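Local coordinates for UPF0141 protein yjdB (Campylobacter jejuni subsp. jejuni HB93-13, PDB 4TN0), which probably transfers phosphoethanolamine onto acceptor molecules through its zinc-binding, alkaline phosphatase-like periplasmic domain and is required for polymyxin resistance and motility, at residues K18-V23 with Q146-L151. Sequence-based numbering, arbitrary orientation.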
loop_
_atom_site.group_PDB
_atom_site.type_symbol
_atom_site.label_atom_id
_atom_site.label_comp_id
_atom_site.label_asym_id
_atom_site.label_seq_id
_atom_site.Cartn_x
_atom_site.Cartn_y
_atom_site.Cartn_z
ATOM N N LYS A 18 -2.083 -9.581 18.032
ATOM C CA LYS A 18 -2.074 -9.282 16.588
ATOM C C LYS A 18 -1.285 -8.016 16.188
ATOM O O LYS A 18 -1.286 -7.000 16.900
ATOM C CB LYS A 18 -3.516 -9.152 16.067
ATOM C CG LYS A 18 -4.294 -10.448 15.925
ATOM C CD LYS A 18 -5.725 -10.154 15.498
ATOM C CE LYS A 18 -6.434 -11.404 15.014
ATOM N NZ LYS A 18 -6.140 -11.702 13.573
ATOM N N LEU A 19 -0.613 -8.091 15.040
ATOM C CA LEU A 19 0.091 -6.935 14.469
ATOM C C LEU A 19 -0.030 -6.859 12.952
ATOM O O LEU A 19 0.542 -7.692 12.247
ATOM C CB LEU A 19 1.573 -6.968 14.851
ATOM C CG LEU A 19 2.466 -5.916 14.184
ATOM C CD1 LEU A 19 1.943 -4.510 14.433
ATOM C CD2 LEU A 19 3.917 -6.048 14.644
ATOM N N LEU A 20 -0.718 -5.835 12.451
ATOM C CA LEU A 20 -0.788 -5.623 11.004
ATOM C C LEU A 20 0.026 -4.378 10.619
ATOM O O LEU A 20 -0.156 -3.297 11.184
ATOM C CB LEU A 20 -2.244 -5.498 10.517
ATOM C CG LEU A 20 -2.425 -5.269 9.009
ATOM C CD1 LEU A 20 -1.801 -6.418 8.244
ATOM C CD2 LEU A 20 -3.887 -5.094 8.594
ATOM N N VAL A 21 0.955 -4.564 9.689
ATOM C CA VAL A 21 1.692 -3.445 9.104
ATOM C C VAL A 21 1.131 -3.205 7.707
ATOM O O VAL A 21 1.232 -4.067 6.825
ATOM C CB VAL A 21 3.231 -3.699 9.037
ATOM C CG1 VAL A 21 3.917 -2.615 8.225
ATOM C CG2 VAL A 21 3.860 -3.782 10.441
ATOM N N LEU A 22 0.479 -2.055 7.542
ATOM C CA LEU A 22 -0.119 -1.664 6.262
ATOM C C LEU A 22 0.808 -0.685 5.563
ATOM O O LEU A 22 1.042 0.419 6.054
ATOM C CB LEU A 22 -1.483 -1.016 6.473
ATOM C CG LEU A 22 -2.241 -0.520 5.250
ATOM C CD1 LEU A 22 -2.625 -1.682 4.346
ATOM C CD2 LEU A 22 -3.470 0.242 5.691
ATOM N N VAL A 23 1.351 -1.063 4.425
ATOM C CA VAL A 23 2.216 -0.116 3.747
ATOM C C VAL A 23 1.513 0.489 2.534
ATOM O O VAL A 23 1.219 -0.212 1.562
ATOM C CB VAL A 23 3.547 -0.756 3.321
ATOM C CG1 VAL A 23 4.419 0.285 2.639
ATOM C CG2 VAL A 23 4.270 -1.281 4.545
ATOM N N GLN A 146 -3.529 -5.709 20.138
ATOM C CA GLN A 146 -3.859 -5.577 18.710
ATOM C C GLN A 146 -3.388 -4.225 18.159
ATOM O O GLN A 146 -3.755 -3.161 18.678
ATOM C CB GLN A 146 -5.362 -5.746 18.484
ATOM C CG GLN A 146 -5.816 -7.182 18.273
ATOM C CD GLN A 146 -6.299 -7.850 19.545
ATOM O OE1 GLN A 146 -6.713 -7.190 20.507
ATOM N NE2 GLN A 146 -6.265 -9.175 19.550
ATOM N N ASN A 147 -2.565 -4.275 17.113
ATOM C CA ASN A 147 -1.949 -3.063 16.562
ATOM C C ASN A 147 -2.036 -2.970 15.051
ATOM O O ASN A 147 -1.746 -3.950 14.352
ATOM C CB ASN A 147 -0.467 -2.994 16.939
ATOM C CG ASN A 147 -0.215 -3.260 18.405
ATOM O OD1 ASN A 147 -0.112 -2.332 19.215
ATOM N ND2 ASN A 147 -0.116 -4.538 18.758
ATOM N N ILE A 148 -2.390 -1.796 14.532
ATOM C CA ILE A 148 -2.139 -1.534 13.113
ATOM C C ILE A 148 -1.182 -0.371 13.010
ATOM O O ILE A 148 -1.388 0.693 13.609
ATOM C CB ILE A 148 -3.427 -1.249 12.278
ATOM C CG1 ILE A 148 -3.064 -1.123 10.792
ATOM C CG2 ILE A 148 -4.179 -0.021 12.792
ATOM C CD1 ILE A 148 -4.253 -0.999 9.853
ATOM N N ILE A 149 -0.118 -0.606 12.252
ATOM C CA ILE A 149 0.866 0.408 11.931
ATOM C C ILE A 149 0.840 0.713 10.441
ATOM O O ILE A 149 1.036 -0.178 9.599
ATOM C CB ILE A 149 2.279 -0.045 12.348
ATOM C CG1 ILE A 149 2.259 -0.481 13.830
ATOM C CG2 ILE A 149 3.295 1.074 12.076
ATOM C CD1 ILE A 149 3.599 -0.919 14.393
ATOM N N VAL A 150 0.563 1.969 10.107
ATOM C CA VAL A 150 0.577 2.379 8.705
ATOM C C VAL A 150 1.897 3.069 8.358
ATOM O O VAL A 150 2.349 3.988 9.057
ATOM C CB VAL A 150 -0.589 3.318 8.360
ATOM C CG1 VAL A 150 -0.518 3.699 6.883
ATOM C CG2 VAL A 150 -1.938 2.657 8.675
ATOM N N LEU A 151 2.546 2.573 7.311
ATOM C CA LEU A 151 3.692 3.266 6.761
ATOM C C LEU A 151 3.310 3.782 5.368
ATOM O O LEU A 151 2.994 2.985 4.470
ATOM C CB LEU A 151 4.910 2.347 6.694
ATOM C CG LEU A 151 5.277 1.652 8.013
ATOM C CD1 LEU A 151 6.469 0.709 7.830
ATOM C CD2 LEU A 151 5.512 2.651 9.131
#
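Strands 18-23 and 146-151 run parallel in unbroken register, their axes 4.7 Å apart at the closest and 19° from parallel, with Lys18 opposite Gln146 and Val23 opposite Leu151. The bonding ladder proves the parallel pairing: Leu20 and Leu22 both donate and accept, to and from odd-numbered residues of 146-151, while Lys18 contributes its O. Leu20 N to Asn147 O (2.9 Å) and Ile149 N to Leu20 O are both nearly along the C=O axis. The first rung is doubled. Lys18 O accepts from Asn147 N (3.0 Å), which lies above the carbonyl plane, and from Asn147 ND2 (3.3 Å), which lies in that plane. Asn147 CG is anti to its carbonyl carbon (chi1 -48°), turning the amide back along the strand, and a bond from Ser144 N to OD1 further fixes its rotation. On this face Leu19 crosses Asn147 obliquely; its CD1 rests on Asn147 CB (3.8 Å) and meets the tip of Ile149 at CD1 (4.0 Å). Farther along, Val21 CG1 approaches Leu151 CD1. The other face begins with Lys18 and Gln146, whose aliphatic parts cross with CB of Lys18 on CG of Gln146 (3.7 Å), while the ammonium leads away to a salt bridge with Glu218 and a cation-pi contact with Tyr288. Next come Leu20 and Ile148, both packed against Leu285 of helix 281-288, then Leu22 and Val150, side by side with CD2 of Leu22 against CG2 of Val150. Flanked by strands 100-105 and 218-224, the pair forms the buried parallel centre of the mixed sheet of an alkaline phosphatase-like fold; the zinc lies beyond its C-terminal end, about 13 Å from the Val23 side chain.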